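Local coordinates for protein bifunctional sugar-1-phosphate nucleotidylyltransferase/acetyltransferase (Sulfolobus tokodaii, PDB 5Z0A) that makes UDP-N-acetylglucosamine and UDP-N-acetylgalactosamine, joining a sugar-1-phosphate nucleotidylyltransferase to an acetyltransferase in one trimeric enzyme, at residues M1-L6 and E92-N97; K286-A291 and G303-H308. The protein carries 1 engineered substitution. All coordinates share one frame; numbering follows the deposited sequence.

Contact 1: residues M1-L6 and E92-N97; sequences MKAFIL and EALIIN. Engineered in segment 92-97: Asn97 (natural residue Tyr).
Met1 reaches across to the start of segment 92-97, its side chain crossing that of Glu92 at about a right angle. Bends at chi2 (-41°) and chi3 (148°) lay SD 3.7 Å from Leu94 N and bring CE 3.5 Å from Glu92 OE2, while Glu92 OE1 forms a salt bridge with Lys162. Lacking SD and CE, an alanine here would probably leave a gap beside Glu92 and the Leu94 backbone. On the face carrying Phe4 and Leu6, the phenylalanine ring turns its edge to Ala93, whose CB lies in the ring plane 3.7 Å from CE2. The Leu6 and Ile95 side chains meet at a slant, CD1 to CG2 at 3.8 Å. These are parallel central strands of the Rossmann-like nucleotidylyltransferase domain, paired by four backbone hydrogen bonds, two of them at Phe4: N to Leu94 O, O to Ile96 N. On the other face Ile5 and Ile96 lie side by side, CG1 to CG1 at 3.8 Å, both touching Gln37 of helix 33-43; Ile96 chi1 (67°) brings CG1 and CD1 against Ile5 CG1. Leu6 CD1 also meets OD1 of the engineered Asn97 (natural tyrosine; 3.9 Å), a position in the N-acetylglucosamine 1-phosphate site near Thr80.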
ATOM      1  N   MET A   1      55.792  -3.459  12.180  1.00 50.50           N
ATOM      2  CA  MET A   1      54.952  -2.706  13.156  1.00 46.09           C
ATOM      3  C   MET A   1      53.791  -3.605  13.614  1.00 43.23           C
ATOM      4  O   MET A   1      53.034  -4.078  12.771  1.00 41.42           O
ATOM      5  CB  MET A   1      54.341  -1.498  12.435  1.00 49.09           C
ATOM      6  CG  MET A   1      54.528  -0.170  13.075  1.00 52.39           C
ATOM      7  SD  MET A   1      54.395   0.056  14.827  1.00 41.99           S
ATOM      8  CE  MET A   1      55.622   1.369  14.833  1.00 49.45           C
ATOM      9  N   LYS A   2      53.597  -3.772  14.912  1.00 36.54           N
ATOM     10  CA  LYS A   2      52.365  -4.387  15.410  1.00 42.26           C
ATOM     11  C   LYS A   2      51.212  -3.387  15.338  1.00 35.92           C
ATOM     12  O   LYS A   2      51.383  -2.205  15.606  1.00 36.28           O
ATOM     13  CB  LYS A   2      52.494  -4.879  16.857  1.00 44.89           C
ATOM     14  CG  LYS A   2      53.177  -6.220  17.010  1.00 53.01           C
ATOM     15  CD  LYS A   2      53.513  -6.493  18.471  1.00 62.21           C
ATOM     16  CE  LYS A   2      54.017  -7.923  18.696  1.00 68.90           C
ATOM     17  NZ  LYS A   2      52.939  -8.949  18.567  1.00 67.92           N
ATOM     18  N   ALA A   3      50.002  -3.884  15.054  1.00 33.39           N
ATOM     19  CA  ALA A   3      48.808  -3.030  15.112  1.00 30.30           C
ATOM     20  C   ALA A   3      47.787  -3.667  16.042  1.00 28.12           C
ATOM     21  O   ALA A   3      47.626  -4.892  16.062  1.00 26.47           O
ATOM     22  CB  ALA A   3      48.268  -2.821  13.703  1.00 29.98           C
ATOM     23  N   PHE A   4      47.109  -2.808  16.793  1.00 26.19           N
ATOM     24  CA  PHE A   4      46.018  -3.177  17.625  1.00 27.60           C
ATOM     25  C   PHE A   4      44.748  -2.376  17.242  1.00 27.72           C
ATOM     26  O   PHE A   4      44.756  -1.146  17.185  1.00 24.66           O
ATOM     27  CB  PHE A   4      46.383  -2.895  19.072  1.00 32.05           C
ATOM     28  CG  PHE A   4      47.548  -3.728  19.549  1.00 33.69           C
ATOM     29  CD1 PHE A   4      47.332  -5.011  20.099  1.00 34.98           C
ATOM     30  CD2 PHE A   4      48.855  -3.289  19.352  1.00 31.61           C
ATOM     31  CE1 PHE A   4      48.397  -5.823  20.512  1.00 34.46           C
ATOM     32  CE2 PHE A   4      49.920  -4.099  19.761  1.00 35.52           C
ATOM     33  CZ  PHE A   4      49.681  -5.380  20.336  1.00 32.83           C
ATOM     34  N   ILE A   5      43.639  -3.105  17.045  1.00 28.13           N
ATOM     35  CA  ILE A   5      42.300  -2.524  16.892  1.00 26.48           C
ATOM     36  C   ILE A   5      41.535  -2.672  18.175  1.00 29.30           C
ATOM     37  O   ILE A   5      41.285  -3.802  18.639  1.00 27.58           O
ATOM     38  CB  ILE A   5      41.514  -3.239  15.784  1.00 26.61           C
ATOM     39  CG1 ILE A   5      42.289  -3.093  14.451  1.00 26.71           C
ATOM     40  CG2 ILE A   5      40.110  -2.663  15.678  1.00 27.39           C
ATOM     41  CD1 ILE A   5      41.788  -3.935  13.280  1.00 24.97           C
ATOM     42  N   LEU A   6      41.140  -1.548  18.743  1.00 25.81           N
ATOM     43  CA  LEU A   6      40.404  -1.552  19.994  1.00 28.26           C
ATOM     44  C   LEU A   6      38.896  -1.655  19.761  1.00 30.29           C
ATOM     45  O   LEU A   6      38.239  -0.656  19.453  1.00 29.28           O
ATOM     46  CB  LEU A   6      40.696  -0.263  20.739  1.00 26.02           C
ATOM     47  CG  LEU A   6      42.179   0.109  20.914  1.00 28.02           C
ATOM     48  CD1 LEU A   6      42.262   1.326  21.819  1.00 31.07           C
ATOM     49  CD2 LEU A   6      42.991  -1.052  21.462  1.00 27.19           C
ATOM     50  N   GLU A  92      56.988  -0.249  20.200  1.00 44.74           N
ATOM     51  CA  GLU A  92      56.025   0.657  19.603  1.00 44.09           C
ATOM     52  C   GLU A  92      54.891  -0.122  18.983  1.00 41.08           C
ATOM     53  O   GLU A  92      55.065  -1.290  18.618  1.00 39.17           O
ATOM     54  CB  GLU A  92      56.690   1.575  18.561  1.00 48.09           C
ATOM     55  CG  GLU A  92      57.957   1.061  17.909  1.00 52.16           C
ATOM     56  CD  GLU A  92      58.508   2.022  16.851  1.00 62.32           C
ATOM     57  OE1 GLU A  92      58.518   3.258  17.077  1.00 64.51           O
ATOM     58  OE2 GLU A  92      58.963   1.529  15.794  1.00 66.13           O
ATOM     59  N   ALA A  93      53.722   0.524  18.872  1.00 41.97           N
ATOM     60  CA  ALA A  93      52.589  -0.078  18.130  1.00 36.72           C
ATOM     61  C   ALA A  93      51.699   0.963  17.462  1.00 33.92           C
ATOM     62  O   ALA A  93      51.630   2.119  17.908  1.00 31.32           O
ATOM     63  CB  ALA A  93      51.767  -0.981  19.050  1.00 35.78           C
ATOM     64  N   LEU A  94      51.059   0.553  16.367  1.00 32.32           N
ATOM     65  CA  LEU A  94      49.926   1.332  15.796  1.00 31.98           C
ATOM     66  C   LEU A  94      48.643   0.920  16.530  1.00 26.75           C
ATOM     67  O   LEU A  94      48.375  -0.257  16.710  1.00 27.88           O
ATOM     68  CB  LEU A  94      49.789   1.070  14.328  1.00 32.11           C
ATOM     69  CG  LEU A  94      48.715   1.898  13.592  1.00 33.65           C
ATOM     70  CD1 LEU A  94      49.152   3.348  13.388  1.00 29.83           C
ATOM     71  CD2 LEU A  94      48.479   1.214  12.260  1.00 37.35           C
ATOM     72  N   ILE A  95      47.882   1.900  17.006  1.00 25.76           N
ATOM     73  CA  ILE A  95      46.684   1.645  17.720  1.00 27.77           C
ATOM     74  C   ILE A  95      45.568   2.377  16.990  1.00 26.93           C
ATOM     75  O   ILE A  95      45.672   3.568  16.743  1.00 25.27           O
ATOM     76  CB  ILE A  95      46.799   2.162  19.143  1.00 31.67           C
ATOM     77  CG1 ILE A  95      47.931   1.400  19.863  1.00 36.27           C
ATOM     78  CG2 ILE A  95      45.483   1.987  19.896  1.00 32.48           C
ATOM     79  CD1 ILE A  95      48.374   2.102  21.128  1.00 39.06           C
ATOM     80  N   ILE A  96      44.490   1.676  16.657  1.00 28.32           N
ATOM     81  CA  ILE A  96      43.304   2.356  16.094  1.00 28.88           C
ATOM     82  C   ILE A  96      42.003   2.023  16.833  1.00 30.32           C
ATOM     83  O   ILE A  96      41.766   0.861  17.200  1.00 29.15           O
ATOM     84  CB  ILE A  96      43.161   2.075  14.584  1.00 36.20           C
ATOM     85  CG1 ILE A  96      42.852   0.640  14.298  1.00 37.19           C
ATOM     86  CG2 ILE A  96      44.442   2.423  13.808  1.00 38.90           C
ATOM     87  CD1 ILE A  96      42.168   0.513  12.959  1.00 44.04           C
ATOM     88  N   ASN A  97      41.148   3.016  17.041  1.00 28.70           N
ATOM     89  CA  ASN A  97      39.816   2.732  17.587  1.00 32.93           C
ATOM     90  C   ASN A  97      38.980   1.944  16.598  1.00 30.71           C
ATOM     91  O   ASN A  97      38.965   2.262  15.396  1.00 26.36           O
ATOM     92  CB  ASN A  97      39.046   3.989  17.907  1.00 34.20           C
ATOM     93  CG  ASN A  97      39.547   4.671  19.130  1.00 40.83           C
ATOM     94  OD1 ASN A  97      40.350   4.130  19.879  1.00 43.82           O
ATOM     95  ND2 ASN A  97      39.071   5.894  19.352  1.00 47.27           N
TER
HETATM   96  O   HOH W   1      55.458  -3.336  16.831  1.00 42.71           O

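Contact 2: residues K286-A291 and G303-H308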
ATOM      1  N   LYS A 286      21.409 -11.000  -0.088  1.00 17.37           N
ATOM      2  CA  LYS A 286      20.221 -11.907  -0.099  1.00 22.54           C
ATOM      3  C   LYS A 286      18.950 -11.194   0.356  1.00 21.26           C
ATOM      4  O   LYS A 286      18.190 -11.712   1.164  1.00 17.13           O
ATOM      5  CB  LYS A 286      20.459 -13.144   0.765  1.00 24.22           C
ATOM      6  CG  LYS A 286      21.457 -14.068   0.138  1.00 29.39           C
ATOM      7  CD  LYS A 286      21.802 -15.213   1.101  1.00 36.59           C
ATOM      8  CE  LYS A 286      22.538 -16.313   0.328  1.00 49.26           C
ATOM      9  NZ  LYS A 286      23.394 -17.148   1.220  1.00 57.90           N
ATOM     10  N   ASN A 287      18.716 -10.007  -0.186  1.00 20.76           N
ATOM     11  CA  ASN A 287      17.519  -9.276   0.189  1.00 19.91           C
ATOM     12  C   ASN A 287      16.388  -9.497  -0.770  1.00 20.69           C
ATOM     13  O   ASN A 287      16.587  -9.688  -1.981  1.00 20.35           O
ATOM     14  CB  ASN A 287      17.825  -7.831   0.254  1.00 20.03           C
ATOM     15  CG  ASN A 287      18.808  -7.548   1.348  1.00 19.32           C
ATOM     16  OD1 ASN A 287      18.491  -7.653   2.577  1.00 23.79           O
ATOM     17  ND2 ASN A 287      19.994  -7.262   0.963  1.00 16.66           N
ATOM     18  N   LYS A 288      15.185  -9.447  -0.252  1.00 16.89           N
ATOM     19  CA  LYS A 288      14.018  -9.579  -1.058  1.00 18.42           C
ATOM     20  C   LYS A 288      13.336  -8.218  -1.049  1.00 17.23           C
ATOM     21  O   LYS A 288      12.963  -7.728   0.000  1.00 16.22           O
ATOM     22  CB  LYS A 288      13.120 -10.698  -0.480  1.00 19.59           C
ATOM     23  CG  LYS A 288      11.661 -10.729  -1.018  1.00 20.80           C
ATOM     24  CD  LYS A 288      11.580 -11.182  -2.459  1.00 21.82           C
ATOM     25  CE  LYS A 288      10.122 -11.575  -2.892  1.00 20.56           C
ATOM     26  NZ  LYS A 288      10.135 -11.805  -4.367  1.00 19.14           N
ATOM     27  N   ILE A 289      13.150  -7.642  -2.223  1.00 17.57           N
ATOM     28  CA  ILE A 289      12.338  -6.397  -2.378  1.00 17.80           C
ATOM     29  C   ILE A 289      11.317  -6.636  -3.442  1.00 15.30           C
ATOM     30  O   ILE A 289      11.656  -6.865  -4.620  1.00 17.40           O
ATOM     31  CB  ILE A 289      13.215  -5.174  -2.809  1.00 19.07           C
ATOM     32  CG1 ILE A 289      14.329  -4.885  -1.809  1.00 19.07           C
ATOM     33  CG2 ILE A 289      12.355  -3.960  -3.021  1.00 21.78           C
ATOM     34  CD1 ILE A 289      13.873  -4.481  -0.407  1.00 18.69           C
ATOM     35  N   GLY A 290      10.062  -6.598  -3.072  1.00 15.51           N
ATOM     36  CA  GLY A 290       8.971  -7.122  -3.921  1.00 15.17           C
ATOM     37  C   GLY A 290       8.179  -6.066  -4.599  1.00 16.30           C
ATOM     38  O   GLY A 290       8.601  -4.878  -4.711  1.00 16.18           O
ATOM     39  N   ALA A 291       7.004  -6.457  -5.076  1.00 17.15           N
ATOM     40  CA  ALA A 291       6.136  -5.556  -5.884  1.00 17.44           C
ATOM     41  C   ALA A 291       5.577  -4.449  -5.038  1.00 17.47           C
ATOM     42  O   ALA A 291       5.097  -4.698  -3.919  1.00 17.49           O
ATOM     43  CB  ALA A 291       5.008  -6.321  -6.525  1.00 17.75           C
ATOM     44  N   GLY A 303      19.807 -10.981   4.431  1.00 19.95           N
ATOM     45  CA  GLY A 303      18.658 -11.913   4.477  1.00 20.68           C
ATOM     46  C   GLY A 303      17.331 -11.196   4.711  1.00 21.27           C
ATOM     47  O   GLY A 303      16.291 -11.862   4.811  1.00 20.23           O
ATOM     48  N   SER A 304      17.315  -9.869   4.811  1.00 20.79           N
ATOM     49  CA  SER A 304      16.064  -9.177   5.189  1.00 20.05           C
ATOM     50  C   SER A 304      15.129  -9.027   3.999  1.00 21.49           C
ATOM     51  O   SER A 304      15.585  -8.902   2.857  1.00 19.70           O
ATOM     52  CB  SER A 304      16.345  -7.880   5.889  1.00 20.68           C
ATOM     53  OG  SER A 304      16.855  -8.240   7.192  1.00 22.32           O
ATOM     54  N   LYS A 305      13.829  -9.141   4.258  1.00 18.53           N
ATOM     55  CA  LYS A 305      12.833  -9.195   3.219  1.00 19.83           C
ATOM     56  C   LYS A 305      11.761  -8.129   3.415  1.00 18.15           C
ATOM     57  O   LYS A 305      11.199  -8.023   4.513  1.00 18.93           O
ATOM     58  CB  LYS A 305      12.161 -10.549   3.170  1.00 20.72           C
ATOM     59  CG  LYS A 305      13.161 -11.685   3.094  1.00 25.01           C
ATOM     60  CD  LYS A 305      12.491 -13.002   2.923  1.00 31.54           C
ATOM     61  CE  LYS A 305      13.532 -14.001   2.456  1.00 40.51           C
ATOM     62  NZ  LYS A 305      13.033 -15.354   2.705  1.00 48.68           N
ATOM     63  N   ILE A 306      11.486  -7.373   2.340  1.00 16.65           N
ATOM     64  CA  ILE A 306      10.402  -6.373   2.301  1.00 18.77           C
ATOM     65  C   ILE A 306       9.529  -6.710   1.112  1.00 18.15           C
ATOM     66  O   ILE A 306       9.785  -6.192  -0.010  1.00 18.95           O
ATOM     67  CB  ILE A 306      10.920  -4.953   2.154  1.00 20.69           C
ATOM     68  CG1 ILE A 306      12.184  -4.635   2.997  1.00 20.62           C
ATOM     69  CG2 ILE A 306       9.773  -3.989   2.438  1.00 20.45           C
ATOM     70  CD1 ILE A 306      11.966  -4.594   4.458  1.00 23.35           C
ATOM     71  N   PRO A 307       8.625  -7.710   1.258  1.00 17.95           N
ATOM     72  CA  PRO A 307       8.083  -8.356   0.029  1.00 18.95           C
ATOM     73  C   PRO A 307       6.917  -7.646  -0.652  1.00 19.16           C
ATOM     74  O   PRO A 307       6.702  -7.867  -1.831  1.00 18.98           O
ATOM     75  CB  PRO A 307       7.673  -9.775   0.523  1.00 20.90           C
ATOM     76  CG  PRO A 307       7.444  -9.579   1.990  1.00 22.18           C
ATOM     77  CD  PRO A 307       8.433  -8.539   2.430  1.00 20.82           C
ATOM     78  N   HIS A 308       6.165  -6.763   0.042  1.00 18.77           N
ATOM     79  CA  HIS A 308       4.931  -6.183  -0.578  1.00 17.35           C
ATOM     80  C   HIS A 308       4.520  -4.872  -0.048  1.00 16.84           C
ATOM     81  O   HIS A 308       4.373  -4.751   1.152  1.00 15.27           O
ATOM     82  CB  HIS A 308       3.667  -7.078  -0.330  1.00 18.30           C
ATOM     83  CG  HIS A 308       3.915  -8.554  -0.320  1.00 17.19           C
ATOM     84  ND1 HIS A 308       3.904  -9.323  -1.464  1.00 16.38           N
ATOM     85  CD2 HIS A 308       4.122  -9.408   0.714  1.00 16.12           C
ATOM     86  CE1 HIS A 308       4.127 -10.588  -1.132  1.00 19.27           C
ATOM     87  NE2 HIS A 308       4.214 -10.667   0.190  1.00 15.17           N
TER
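Lys288 lies beside Lys305 and Ile289 beside Ile306 in a short parallel ladder of backbone hydrogen bonds. The central one, from Ile306 N to Lys288 O, is short and almost straight (2.8 Å, 177° at the hydrogen). Lys288 N gives a longer bond to Ser304 O (3.2 Å), and Gly290 N donates to Ile306 O with more bend, 153° at the hydrogen. CA-H...O contacts supplement the ladder, among them Gly290 CA to Pro307 O at 3.2 Å; a CB on Gly290 would probably collide with that carbonyl oxygen. Apolar contact is concentrated on the face bearing the isoleucines, which lie side by side and point the same way, Ile289 CD1 meeting Ile306 CG1 at 3.8 Å. Val295 touches Ile289 and Val293 touches Ile306. Such stacking of like residues on successive turns is characteristic of the left-handed parallel beta-helix built by hexapeptide-repeat transferases, in which the chain turns a corner after each short strand, here at Ala291 and His308. On the other face the two lysines touch through their aliphatic stems, Lys288 CB against Lys305 CG at 3.7 Å. Lys288 CG stands anti to the backbone N (chi1 165°) and the chain bends at chi2, carrying the ammonium away from segment 303-308 to a salt bridge with Glu270 on the preceding turn. Polar side-chain links continue beyond the pair: Ser304 OG bonds to Ala318 O and Val321 N, and His308 ND1 bonds to Glu294 of the second subunit, its ring stacked on Tyr311 of that subunit.

In the fold
Contact 1 and contact 2 belong to different domains, with centres 40 Å apart and on opposite sides of the chain's centre, and they share no strand. Both join parallel strands by backbone hydrogen bonds, yet their settings differ. Contact 1 is buried inside a mixed sheet, bridges 85 intervening residues and packs aliphatic side chains on both faces and an aromatic ring on one, with charged groups kept to its N-terminal end and a sugar-phosphate site at the other. Contact 2 joins neighbouring turns of the beta-helix, with 11 residues between its segments: one face carries buried isoleucines, consistent with the helix interior, the other lysines. Whereas no other chain touches contact 1, contact 2 meets a second subunit of the trimer.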